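Local coordinates for protein UV damage endonuclease (Sulfolobus acidocaldarius, PDB 3TC3) that probably cuts DNA beside UV-induced and other lesions as a metal-dependent TIM-barrel endonuclease, starting their excision repair, at residues K199-S202 against V203-L207; L52-S55 against S56-L60; E254-P257 against G258-P261; I178-F181 against R182-P185; R242-D246 against R247-D251. One frame throughout, in Å; residues are numbered along the deposited sequence.

Contact 1. Residues K199-S202 against V203-L207; sequences KVFS and VKDCL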
loop_
_atom_site.group_PDB
_atom_site.type_symbol
_atom_site.label_atom_id
_atom_site.label_comp_id
_atom_site.label_asym_id
_atom_site.label_seq_id
_atom_site.Cartn_x
_atom_site.Cartn_y
_atom_site.Cartn_z
ATOM N N LYS A 199 15.357 -5.196 -6.397
ATOM C CA LYS A 199 16.613 -4.743 -6.962
ATOM C C LYS A 199 17.742 -4.447 -5.955
ATOM O O LYS A 199 18.902 -4.785 -6.241
ATOM C CB LYS A 199 16.419 -3.496 -7.823
ATOM C CG LYS A 199 15.427 -3.605 -8.938
ATOM C CD LYS A 199 15.912 -4.490 -10.130
ATOM C CE LYS A 199 14.976 -4.395 -11.392
ATOM N NZ LYS A 199 13.523 -4.167 -11.024
ATOM N N VAL A 200 17.438 -3.852 -4.815
ATOM C CA VAL A 200 18.455 -3.408 -3.909
ATOM C C VAL A 200 18.226 -3.758 -2.450
ATOM O O VAL A 200 19.081 -4.377 -1.855
ATOM C CB VAL A 200 18.620 -1.877 -3.980
ATOM C CG1 VAL A 200 19.772 -1.423 -2.990
ATOM C CG2 VAL A 200 19.094 -1.510 -5.436
ATOM N N PHE A 201 17.038 -3.414 -1.939
ATOM C CA PHE A 201 16.799 -3.556 -0.513
ATOM C C PHE A 201 15.976 -4.805 -0.180
ATOM O O PHE A 201 14.762 -4.871 -0.393
ATOM C CB PHE A 201 16.134 -2.290 0.112
ATOM C CG PHE A 201 17.037 -1.125 0.022
ATOM C CD1 PHE A 201 18.223 -1.080 0.818
ATOM C CD2 PHE A 201 16.825 -0.118 -0.976
ATOM C CE1 PHE A 201 19.131 -0.002 0.666
ATOM C CE2 PHE A 201 17.750 0.936 -1.143
ATOM C CZ PHE A 201 18.847 1.036 -0.321
ATOM N N SER A 202 16.649 -5.781 0.396
ATOM C CA SER A 202 16.072 -7.071 0.681
ATOM C C SER A 202 15.286 -7.063 1.994
ATOM O O SER A 202 15.325 -6.040 2.709
ATOM C CB SER A 202 17.240 -8.093 0.828
ATOM O OG SER A 202 18.034 -7.730 1.994
ATOM N N VAL A 203 14.637 -8.144 2.319
ATOM C CA VAL A 203 14.049 -8.326 3.653
ATOM C C VAL A 203 15.085 -8.059 4.762
ATOM O O VAL A 203 14.802 -7.344 5.745
ATOM C CB VAL A 203 13.405 -9.671 3.774
ATOM C CG1 VAL A 203 12.886 -9.903 5.213
ATOM C CG2 VAL A 203 12.185 -9.694 2.812
ATOM N N LYS A 204 16.282 -8.639 4.635
ATOM C CA LYS A 204 17.331 -8.425 5.619
ATOM C C LYS A 204 17.586 -6.935 5.846
ATOM O O LYS A 204 17.736 -6.451 7.016
ATOM C CB LYS A 204 18.631 -9.095 5.136
ATOM C CG LYS A 204 19.821 -8.933 6.116
ATOM C CD LYS A 204 20.950 -9.805 5.548
ATOM C CE LYS A 204 22.215 -9.450 6.255
ATOM N NZ LYS A 204 23.428 -10.003 5.634
ATOM N N ASP A 205 17.649 -6.179 4.753
ATOM C CA ASP A 205 17.938 -4.731 4.862
ATOM C C ASP A 205 16.787 -3.993 5.558
ATOM O O ASP A 205 16.975 -3.158 6.428
ATOM C CB ASP A 205 18.106 -4.170 3.451
ATOM C CG ASP A 205 19.389 -4.614 2.792
ATOM O OD1 ASP A 205 20.453 -4.746 3.438
ATOM O OD2 ASP A 205 19.320 -4.872 1.600
ATOM N N CYS A 206 15.558 -4.381 5.210
ATOM C CA CYS A 206 14.383 -3.769 5.882
ATOM C C CYS A 206 14.334 -4.113 7.362
ATOM O O CYS A 206 14.011 -3.233 8.191
ATOM C CB CYS A 206 13.060 -4.201 5.204
ATOM S SG CYS A 206 12.929 -3.575 3.502
ATOM N N LEU A 207 14.761 -5.316 7.704
ATOM C CA LEU A 207 14.755 -5.722 9.131
ATOM C C LEU A 207 15.821 -4.867 9.877
ATOM O O LEU A 207 15.619 -4.511 11.052
ATOM C CB LEU A 207 15.100 -7.195 9.228
ATOM C CG LEU A 207 13.962 -8.113 8.770
ATOM C CD1 LEU A 207 14.409 -9.601 8.810
ATOM C CD2 LEU A 207 12.731 -7.923 9.639
#
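Ser202 and Asp205 close a capping box at the N terminus of helix 203-213, each side chain taking the other's backbone N-H. Asp205 N donates to Ser202 OG at 3.2 Å, and Ser202 N donates to Asp205 OD2 at 3.1 Å along a nearly straight path (162°), arriving on the anti side of the carboxylate and somewhat out of its plane. With chi1 65°, Ser202 OG sits between its own backbone N and carbonyl carbon, facing forward to the N-H of Asp205. The first turn of the helix is then locked by Cys206 N, 3.0 Å from Ser202 O. This is the tight side: Phe201 packs on Ser173 and Leu174 of helix 170-181, while Val203 turns inward to Phe219 and Val240. The looser side belongs to Lys204, whose extended chain leads away into solvent after its CB brushes Ser202 OG. Asp205 OD2 also forms a salt bridge with Lys170, tying the cap to helix 170-181. With the carboxylate of Asp205 cut back to an alanine, Ser202 N would probably lose this acceptor and Lys170 this salt-bridge partner. Beside the box, the Phe201 ring stands steeply to the carboxylate, with CD1 4.0 Å from Asp205 OD2.

Contact 2. Residues L52-S55 against S56-L60; sequences LKVS and SSNLL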
loop_
_atom_site.group_PDB
_atom_site.type_symbol
_atom_site.label_atom_id
_atom_site.label_comp_id
_atom_site.label_asym_id
_atom_site.label_seq_id
_atom_site.Cartn_x
_atom_site.Cartn_y
_atom_site.Cartn_z
ATOM N N LEU A 52 -12.167 19.182 -6.964
ATOM C CA LEU A 52 -13.321 18.767 -6.165
ATOM C C LEU A 52 -14.200 17.794 -6.945
ATOM O O LEU A 52 -14.673 16.832 -6.376
ATOM C CB LEU A 52 -14.128 20.002 -5.664
ATOM C CG LEU A 52 -13.251 20.810 -4.702
ATOM C CD1 LEU A 52 -13.773 22.296 -4.562
ATOM C CD2 LEU A 52 -13.055 20.109 -3.347
ATOM N N LYS A 53 -14.364 18.016 -8.244
ATOM C CA LYS A 53 -15.163 17.152 -9.065
ATOM C C LYS A 53 -14.548 15.775 -9.163
ATOM O O LYS A 53 -15.278 14.813 -9.030
ATOM C CB LYS A 53 -15.307 17.742 -10.461
ATOM C CG LYS A 53 -16.245 17.024 -11.388
ATOM C CD LYS A 53 -16.500 17.970 -12.550
ATOM C CE LYS A 53 -16.197 17.218 -13.846
ATOM N NZ LYS A 53 -17.378 16.422 -14.300
ATOM N N VAL A 54 -13.252 15.673 -9.415
ATOM C CA VAL A 54 -12.684 14.332 -9.588
ATOM C C VAL A 54 -12.486 13.679 -8.213
ATOM O O VAL A 54 -12.696 12.511 -8.110
ATOM C CB VAL A 54 -11.409 14.399 -10.434
ATOM C CG1 VAL A 54 -10.701 13.011 -10.552
ATOM C CG2 VAL A 54 -11.721 14.998 -11.805
ATOM N N SER A 55 -12.149 14.458 -7.168
ATOM C CA SER A 55 -12.117 13.876 -5.811
ATOM C C SER A 55 -13.480 13.319 -5.383
ATOM O O SER A 55 -13.558 12.200 -4.882
ATOM C CB SER A 55 -11.608 14.906 -4.800
ATOM O OG SER A 55 -10.308 15.435 -5.142
ATOM N N SER A 56 -14.563 14.104 -5.585
ATOM C CA SER A 56 -15.856 13.600 -5.263
ATOM C C SER A 56 -16.186 12.319 -6.034
ATOM O O SER A 56 -16.799 11.426 -5.454
ATOM C CB SER A 56 -16.937 14.697 -5.474
ATOM O OG SER A 56 -16.725 15.693 -4.506
ATOM N N SER A 57 -15.882 12.258 -7.329
ATOM C CA SER A 57 -16.303 11.074 -8.049
ATOM C C SER A 57 -15.425 9.916 -7.577
ATOM O O SER A 57 -15.933 8.793 -7.424
ATOM C CB SER A 57 -16.242 11.145 -9.565
ATOM O OG SER A 57 -15.043 11.716 -10.097
ATOM N N ASN A 58 -14.155 10.173 -7.343
ATOM C CA ASN A 58 -13.322 9.074 -6.837
ATOM C C ASN A 58 -13.843 8.523 -5.523
ATOM O O ASN A 58 -13.814 7.290 -5.288
ATOM C CB ASN A 58 -11.856 9.521 -6.644
ATOM C CG ASN A 58 -11.036 9.625 -7.949
ATOM O OD1 ASN A 58 -11.335 8.965 -8.976
ATOM N ND2 ASN A 58 -9.890 10.318 -7.863
ATOM N N LEU A 59 -14.216 9.429 -4.628
ATOM C CA LEU A 59 -14.590 9.039 -3.309
ATOM C C LEU A 59 -15.941 8.287 -3.357
ATOM O O LEU A 59 -16.176 7.364 -2.575
ATOM C CB LEU A 59 -14.613 10.242 -2.391
ATOM C CG LEU A 59 -13.209 10.787 -2.040
ATOM C CD1 LEU A 59 -13.300 12.228 -1.512
ATOM C CD2 LEU A 59 -12.569 9.885 -0.969
ATOM N N LEU A 60 -16.906 8.785 -4.152
ATOM C CA LEU A 60 -18.173 8.033 -4.404
ATOM C C LEU A 60 -17.914 6.581 -4.793
ATOM O O LEU A 60 -18.531 5.618 -4.263
ATOM C CB LEU A 60 -18.981 8.696 -5.531
ATOM C CG LEU A 60 -20.359 8.003 -5.784
ATOM C CD1 LEU A 60 -21.478 9.029 -5.870
ATOM C CD2 LEU A 60 -20.496 6.916 -6.944
#
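Ser56 folds its hydroxyl back onto the preceding turn of helix 48-71, where OG meets Leu52 O at 3.0 Å. With OG opposite the carbonyl carbon and beside the backbone N (chi1 -68°), the side chain reaches the same oxygen as Ser56 N, which lies 2.8 Å from Leu52 O; the two donors come in from opposite faces of the carbonyl plane. Ser57 adopts a different rotamer. Its OG stands between N and C (chi1 45°), 3.2 Å from Val54 O and 3.3 Å from Lys53 O, so that its single proton could go to either, while OG also bonds to Lys39 NZ, its strongest partner. Asn58 lies alongside Val54, the two side chains pointing the same way, with ND2 3.9 Å from Val54 CG1; its amide works outward, OD1 to Lys39 NZ and ND2 to Thr83 O. Leu59 CG comes within 3.2 Å of Ser55 O, while the branched end packs against Ile103, Leu104 and Ile107 of helix 101-113. Ser55 OG bonds to Val51 O. Ser55 and Ser56 thus spend their hydroxyl protons on carbonyls of the preceding turn, while Ser57 and Asn58 together hold Lys39, and Asn58 fastens the helix to the loop at Thr83.

Contact 3. Residues E254-P257 against G258-P261; sequences EQEP and GEKP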
loop_
_atom_site.group_PDB
_atom_site.type_symbol
_atom_site.label_atom_id
_atom_site.label_comp_id
_atom_site.label_asym_id
_atom_site.label_seq_id
_atom_site.Cartn_x
_atom_site.Cartn_y
_atom_site.Cartn_z
ATOM N N GLU A 254 2.861 -12.710 -8.341
ATOM C CA GLU A 254 3.522 -13.808 -9.029
ATOM C C GLU A 254 4.171 -13.259 -10.284
ATOM O O GLU A 254 3.778 -12.196 -10.775
ATOM C CB GLU A 254 2.529 -14.895 -9.492
ATOM C CG GLU A 254 1.737 -15.562 -8.336
ATOM C CD GLU A 254 0.763 -16.508 -8.864
ATOM O OE1 GLU A 254 0.963 -17.064 -9.979
ATOM O OE2 GLU A 254 -0.216 -16.757 -8.175
ATOM N N GLN A 255 5.112 -14.027 -10.782
ATOM C CA GLN A 255 5.752 -13.704 -12.016
ATOM C C GLN A 255 4.817 -13.931 -13.195
ATOM O O GLN A 255 4.215 -15.008 -13.290
ATOM C CB GLN A 255 7.013 -14.563 -12.071
ATOM C CG GLN A 255 7.662 -14.470 -13.501
ATOM C CD GLN A 255 8.285 -13.115 -13.655
ATOM O OE1 GLN A 255 8.991 -12.636 -12.731
ATOM N NE2 GLN A 255 8.018 -12.447 -14.787
ATOM N N GLU A 256 4.668 -12.923 -14.098
ATOM C CA GLU A 256 3.958 -13.215 -15.392
ATOM C C GLU A 256 4.835 -14.099 -16.303
ATOM O O GLU A 256 5.995 -13.759 -16.558
ATOM C CB GLU A 256 3.642 -11.949 -16.109
ATOM C CG GLU A 256 2.765 -12.130 -17.400
ATOM C CD GLU A 256 1.349 -12.492 -17.142
ATOM O OE1 GLU A 256 1.046 -12.933 -15.987
ATOM O OE2 GLU A 256 0.515 -12.263 -18.077
ATOM N N PRO A 257 4.278 -15.227 -16.744
ATOM C CA PRO A 257 5.081 -16.133 -17.565
ATOM C C PRO A 257 5.529 -15.431 -18.822
ATOM O O PRO A 257 4.760 -14.696 -19.417
ATOM C CB PRO A 257 4.088 -17.203 -17.934
ATOM C CG PRO A 257 3.076 -17.220 -16.783
ATOM C CD PRO A 257 2.957 -15.807 -16.383
ATOM N N GLY A 258 6.791 -15.643 -19.217
ATOM C CA GLY A 258 7.230 -15.033 -20.458
ATOM C C GLY A 258 7.781 -13.635 -20.350
ATOM O O GLY A 258 8.345 -13.096 -21.348
ATOM N N GLU A 259 7.618 -12.997 -19.187
ATOM C CA GLU A 259 8.040 -11.597 -18.999
ATOM C C GLU A 259 9.337 -11.570 -18.195
ATOM O O GLU A 259 9.745 -12.593 -17.612
ATOM C CB GLU A 259 6.967 -10.751 -18.339
ATOM C CG GLU A 259 5.608 -10.823 -19.095
ATOM C CD GLU A 259 5.709 -10.190 -20.499
ATOM O OE1 GLU A 259 6.310 -9.095 -20.631
ATOM O OE2 GLU A 259 5.124 -10.783 -21.407
ATOM N N LYS A 260 9.933 -10.397 -18.153
ATOM C CA LYS A 260 11.165 -10.162 -17.439
ATOM C C LYS A 260 10.907 -10.374 -15.962
ATOM O O LYS A 260 9.807 -10.155 -15.484
ATOM C CB LYS A 260 11.633 -8.744 -17.669
ATOM C CG LYS A 260 12.351 -8.484 -19.044
ATOM C CD LYS A 260 12.569 -6.948 -19.073
ATOM C CE LYS A 260 12.865 -6.385 -20.504
ATOM N NZ LYS A 260 14.118 -6.941 -20.934
ATOM N N PRO A 261 11.957 -10.719 -15.218
ATOM C CA PRO A 261 11.732 -10.971 -13.754
ATOM C C PRO A 261 11.197 -9.813 -13.066
ATOM O O PRO A 261 11.735 -8.673 -13.150
ATOM C CB PRO A 261 13.154 -11.357 -13.234
ATOM C CG PRO A 261 13.905 -11.812 -14.480
ATOM C CD PRO A 261 13.326 -11.049 -15.686
HETATM O O HOH W 1 4.179 -13.219 -21.645
#
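The chain from Glu256 to Glu259 reverses in a type II beta turn, closed by Glu259 N donating to Glu256 O at 3.2 Å. Gly258 takes the third position with phi 88°, where a CB would collide with Pro257 O; Pro257 fits the second position with its phi fixed near -60°. Gln255 bends at chi2 (72°) and brings NE2 to two carbonyls at once, 3.0 Å from Glu256 O and 3.0 Å from Lys260 O. The first lies close to the amide plane, whereas the second is approached from above its own carbonyl plane. NE2 and Glu259 N reach Glu256 O from opposite faces of its plane. The far end of the amide is held too, since Gln255 OE1 accepts from Gly262 N, which should fix the flip of the group. Glu256 and Glu259 run side by side, Glu256 CG 3.6 Å from Glu259 CG. Their carboxylates diverge: Glu256 OE2 goes to Thr266 OG1, and Glu259 OE2 lies 2.6 Å from a water that also sits 2.7 Å from Pro257 O. All this lies at the surface, a Pro-Gly type II turn in the long loop between strand 249-252 and helix 270-279, on the metal-bearing side of the TIM barrel.

Contact 4. Residues I178-F181 against R182-P185; sequences IENF and RKLP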
loop_
_atom_site.group_PDB
_atom_site.type_symbol
_atom_site.label_atom_id
_atom_site.label_comp_id
_atom_site.label_asym_id
_atom_site.label_seq_id
_atom_site.Cartn_x
_atom_site.Cartn_y
_atom_site.Cartn_z
ATOM N N ILE A 178 16.988 6.217 7.720
ATOM C CA ILE A 178 16.711 6.348 9.173
ATOM C C ILE A 178 16.782 7.844 9.643
ATOM O O ILE A 178 15.855 8.289 10.360
ATOM C CB ILE A 178 17.686 5.497 9.982
ATOM C CG1 ILE A 178 17.343 4.005 9.740
ATOM C CG2 ILE A 178 17.557 5.839 11.495
ATOM C CD1 ILE A 178 18.352 3.026 10.363
ATOM N N GLU A 179 17.799 8.582 9.154
ATOM C CA GLU A 179 17.928 9.992 9.535
ATOM C C GLU A 179 16.684 10.784 9.124
ATOM O O GLU A 179 16.159 11.550 9.907
ATOM C CB GLU A 179 19.198 10.627 8.948
ATOM C CG GLU A 179 19.487 11.990 9.668
ATOM C CD GLU A 179 20.450 13.002 9.037
ATOM O OE1 GLU A 179 21.062 12.745 7.983
ATOM O OE2 GLU A 179 20.549 14.100 9.648
ATOM N N ASN A 180 16.254 10.584 7.864
ATOM C CA ASN A 180 15.162 11.414 7.373
ATOM C C ASN A 180 13.821 10.933 7.938
ATOM O O ASN A 180 12.928 11.734 8.186
ATOM C CB ASN A 180 15.112 11.327 5.833
ATOM C CG ASN A 180 16.345 12.065 5.172
ATOM O OD1 ASN A 180 17.067 12.764 5.915
ATOM N ND2 ASN A 180 16.603 11.914 3.922
ATOM N N PHE A 181 13.700 9.593 8.188
ATOM C CA PHE A 181 12.526 9.097 8.857
ATOM C C PHE A 181 12.292 9.795 10.226
ATOM O O PHE A 181 11.179 10.131 10.624
ATOM C CB PHE A 181 12.637 7.556 9.089
ATOM C CG PHE A 181 11.557 7.028 9.942
ATOM C CD1 PHE A 181 10.258 6.798 9.438
ATOM C CD2 PHE A 181 11.861 6.673 11.260
ATOM C CE1 PHE A 181 9.201 6.309 10.308
ATOM C CE2 PHE A 181 10.861 6.192 12.072
ATOM C CZ PHE A 181 9.534 5.964 11.620
ATOM N N ARG A 182 13.417 10.019 10.916
ATOM C CA ARG A 182 13.353 10.547 12.286
ATOM C C ARG A 182 12.957 12.051 12.299
ATOM O O ARG A 182 12.714 12.594 13.381
ATOM C CB ARG A 182 14.757 10.340 12.924
ATOM C CG ARG A 182 14.829 8.889 13.433
ATOM C CD ARG A 182 16.235 8.593 13.883
ATOM N NE ARG A 182 16.307 7.223 14.376
ATOM C CZ ARG A 182 17.438 6.606 14.638
ATOM N NH1 ARG A 182 18.623 7.216 14.393
ATOM N NH2 ARG A 182 17.368 5.332 15.080
ATOM N N LYS A 183 12.946 12.672 11.135
ATOM C CA LYS A 183 12.467 14.073 11.022
ATOM C C LYS A 183 10.983 14.146 10.666
ATOM O O LYS A 183 10.415 15.262 10.569
ATOM C CB LYS A 183 13.273 14.777 9.976
ATOM C CG LYS A 183 14.707 14.939 10.391
ATOM C CD LYS A 183 15.480 15.504 9.215
ATOM C CE LYS A 183 16.953 15.608 9.588
ATOM N NZ LYS A 183 17.570 16.062 8.288
ATOM N N LEU A 184 10.358 13.044 10.330
ATOM C CA LEU A 184 8.928 13.112 9.989
ATOM C C LEU A 184 7.987 13.492 11.123
ATOM O O LEU A 184 8.221 13.136 12.285
ATOM C CB LEU A 184 8.477 11.715 9.455
ATOM C CG LEU A 184 9.063 11.270 8.129
ATOM C CD1 LEU A 184 8.657 9.873 7.857
ATOM C CD2 LEU A 184 8.614 12.235 6.986
ATOM N N PRO A 185 6.888 14.172 10.822
ATOM C CA PRO A 185 5.850 14.347 11.841
ATOM C C PRO A 185 5.187 13.040 12.162
ATOM O O PRO A 185 5.143 12.141 11.325
ATOM C CB PRO A 185 4.823 15.275 11.153
ATOM C CG PRO A 185 5.012 14.998 9.732
ATOM C CD PRO A 185 6.503 14.719 9.519
HETATM O O HOH W 2 16.251 15.474 5.811
#
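Arg182 runs back along the last turn of helix 170-181 and lays its guanidinium on Ile178. Arg182 CB lies 3.5 Å from Ile178 O, and the chain passes the same carbonyl oxygen with Arg182 CG at 3.3 Å and then with CD, which also begins to meet Ile178 CG2. The first torsion turns CG away from the carbonyl carbon, and from there to NE the chain is fully extended, which lays it beside the Ile178 side chain, pointing the same way. NE, CZ and NH1 all come up against the methyl: Ile178 CG2 sits over the centre of the flat group, tightly, 3.2 Å from Arg182 CZ. At the tip NH2 donates to Arg212 O, joining this end to helix 203-213. Here the helix gives way to a type I beta turn from Phe181 to Leu184, closed by Leu184 N to Phe181 O at 3.0 Å. Lys183 extends at a steep angle to Arg182: NZ makes a long salt bridge of 3.8 Å to Glu179 OE2 and donates to a water that in turn donates to Asn180 OD1, while Asn180 ND2 donates to Leu128 O. Phe181 and Leu184 cross at about a right angle, Phe181 CD1 3.8 Å from Leu184 CD1.

Contact 5. Residues R242-D246 against R247-D251; sequences RTWKD and RPMID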
loop_
_atom_site.group_PDB
_atom_site.type_symbol
_atom_site.label_atom_id
_atom_site.label_comp_id
_atom_site.label_asym_id
_atom_site.label_seq_id
_atom_site.Cartn_x
_atom_site.Cartn_y
_atom_site.Cartn_z
ATOM N N ARG A 242 7.452 -10.158 13.723
ATOM C CA ARG A 242 7.902 -9.544 14.967
ATOM C C ARG A 242 8.041 -7.995 14.838
ATOM O O ARG A 242 8.182 -7.307 15.841
ATOM C CB ARG A 242 9.196 -10.230 15.388
ATOM C CG ARG A 242 8.934 -11.709 15.470
ATOM C CD ARG A 242 9.992 -12.451 16.294
ATOM N NE ARG A 242 11.365 -11.949 16.122
ATOM C CZ ARG A 242 12.358 -12.627 15.528
ATOM N NH1 ARG A 242 12.157 -13.859 15.045
ATOM N NH2 ARG A 242 13.560 -12.060 15.409
ATOM N N THR A 243 7.988 -7.455 13.607
ATOM C CA THR A 243 8.064 -6.013 13.425
ATOM C C THR A 243 6.723 -5.338 13.482
ATOM O O THR A 243 6.681 -4.127 13.466
ATOM C CB THR A 243 8.767 -5.589 12.143
ATOM O OG1 THR A 243 7.931 -5.925 11.021
ATOM C CG2 THR A 243 10.124 -6.354 11.975
ATOM N N TRP A 244 5.652 -6.136 13.629
ATOM C CA TRP A 244 4.286 -5.564 13.710
ATOM C C TRP A 244 3.765 -5.668 15.108
ATOM O O TRP A 244 3.902 -6.707 15.735
ATOM C CB TRP A 244 3.328 -6.293 12.752
ATOM C CG TRP A 244 3.678 -6.058 11.340
ATOM C CD1 TRP A 244 4.674 -6.692 10.630
ATOM C CD2 TRP A 244 2.946 -5.258 10.384
ATOM N NE1 TRP A 244 4.670 -6.247 9.288
ATOM C CE2 TRP A 244 3.656 -5.397 9.097
ATOM C CE3 TRP A 244 1.869 -4.400 10.456
ATOM C CZ2 TRP A 244 3.295 -4.681 7.949
ATOM C CZ3 TRP A 244 1.486 -3.728 9.275
ATOM C CH2 TRP A 244 2.200 -3.863 8.068
ATOM N N LYS A 245 3.005 -4.678 15.508
ATOM C CA LYS A 245 2.343 -4.830 16.817
ATOM C C LYS A 245 0.999 -5.546 16.613
ATOM O O LYS A 245 0.533 -6.287 17.475
ATOM C CB LYS A 245 2.217 -3.464 17.515
ATOM C CG LYS A 245 3.466 -3.229 18.386
ATOM C CD LYS A 245 3.550 -1.835 18.965
ATOM C CE LYS A 245 4.983 -1.567 19.443
ATOM N NZ LYS A 245 5.774 -1.149 18.236
ATOM N N ASP A 246 0.420 -5.354 15.414
ATOM C CA ASP A 246 -0.866 -5.974 15.053
ATOM C C ASP A 246 -0.631 -7.060 13.967
ATOM O O ASP A 246 0.490 -7.515 13.766
ATOM C CB ASP A 246 -1.895 -4.895 14.612
ATOM C CG ASP A 246 -1.319 -3.873 13.633
ATOM O OD1 ASP A 246 -0.163 -4.035 13.199
ATOM O OD2 ASP A 246 -2.001 -2.876 13.285
ATOM N N ARG A 247 -1.672 -7.496 13.263
ATOM C CA ARG A 247 -1.467 -8.480 12.275
ATOM C C ARG A 247 -0.614 -7.907 11.092
ATOM O O ARG A 247 -0.885 -6.836 10.566
ATOM C CB ARG A 247 -2.831 -8.910 11.762
ATOM C CG ARG A 247 -2.761 -10.045 10.837
ATOM C CD ARG A 247 -4.097 -10.297 10.225
ATOM N NE ARG A 247 -4.976 -10.940 11.168
ATOM C CZ ARG A 247 -6.202 -11.318 10.875
ATOM N NH1 ARG A 247 -6.716 -11.116 9.661
ATOM N NH2 ARG A 247 -6.903 -11.916 11.801
ATOM N N PRO A 248 0.365 -8.673 10.625
ATOM C CA PRO A 248 1.134 -8.178 9.449
ATOM C C PRO A 248 0.363 -8.059 8.196
ATOM O O PRO A 248 -0.646 -8.779 7.985
ATOM C CB PRO A 248 2.218 -9.180 9.263
ATOM C CG PRO A 248 2.171 -10.072 10.424
ATOM C CD PRO A 248 0.849 -9.976 11.108
ATOM N N MET A 249 0.813 -7.152 7.321
ATOM C CA MET A 249 0.374 -7.141 5.938
ATOM C C MET A 249 1.395 -7.748 5.109
ATOM O O MET A 249 2.588 -7.506 5.326
ATOM C CB MET A 249 0.179 -5.735 5.477
ATOM C CG MET A 249 -0.846 -4.914 6.253
ATOM S SD MET A 249 -0.891 -3.162 5.693
ATOM C CE MET A 249 -2.180 -2.533 6.676
ATOM N N ILE A 250 1.001 -8.537 4.093
ATOM C CA ILE A 250 1.936 -9.018 3.093
ATOM C C ILE A 250 1.441 -8.642 1.704
ATOM O O ILE A 250 0.219 -8.512 1.465
ATOM C CB ILE A 250 2.244 -10.506 3.144
ATOM C CG1 ILE A 250 1.067 -11.346 2.913
ATOM C CG2 ILE A 250 2.763 -10.909 4.576
ATOM C CD1 ILE A 250 1.389 -12.868 3.107
ATOM N N ASP A 251 2.358 -8.435 0.781
ATOM C CA ASP A 251 2.034 -8.201 -0.654
ATOM C C ASP A 251 2.252 -9.457 -1.453
ATOM O O ASP A 251 3.395 -10.004 -1.448
ATOM C CB ASP A 251 2.886 -7.112 -1.265
ATOM C CG ASP A 251 2.508 -5.686 -0.820
ATOM O OD1 ASP A 251 1.412 -5.417 -0.397
ATOM O OD2 ASP A 251 3.335 -4.789 -1.043
#
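Pro248 presses its CA onto the indole of Trp244 in a CH-pi contact, 3.6 Å from the centroid of the five-membered ring and 13° off its normal. Pro248 CB lies near the same ring, 3.8 Å from Trp244 CD1. The six-membered ring is covered by the start of the strand: Met249 N sits over the same face toward the rim, 3.6 Å from Trp244 CZ2, and Met249 CG touches Trp244 CH2 at 3.7 Å. Met249 SD lies obliquely, 5.1 Å from the centroid of the six-membered ring of Trp244, a Met-aromatic contact. What sets the indole in place is a chi1 of -67°, which swings it toward the returning chain, and the bond from NE1 to Val217 O on the neighbouring strand. A leucine at Trp244 would probably leave Val217 O without this donor and open a gap beneath Pro248 and Met249. One layer out, Arg247 O accepts from Arg117 NH1, while the Arg247 guanidinium turns away to salt bridges with Asp284 and Glu282. This is an alpha-to-beta loop of the TIM barrel, between helix 233-241 and strand 249-252, with the indole packed at the strand's start and Asp251 further along binding manganese together with Glu195, Asp220 and Glu288.

From the N terminus, contact 2 comes first, wholly within helix 48-71, the long helix between the first two strands of the barrel. Contact 4 ends helix 170-181 and turns the chain toward strand 192-195; contact 1 follows that strand and starts helix 203-213. Contact 5 closes the loop from helix 233-241 into strand 249-252, and contact 3 turns the chain within the loop between strand 249-252 and helix 270-279. All five are in series, none nested or crossed. Contacts 1 and 5 touch where Leu207 CD2 packs on Thr243 CG2 at 3.8 Å, whereas contacts 3 and 5 merely adjoin in sequence. Contact 2 stands apart, its centre about 37 Å from that of contact 1, across the barrel.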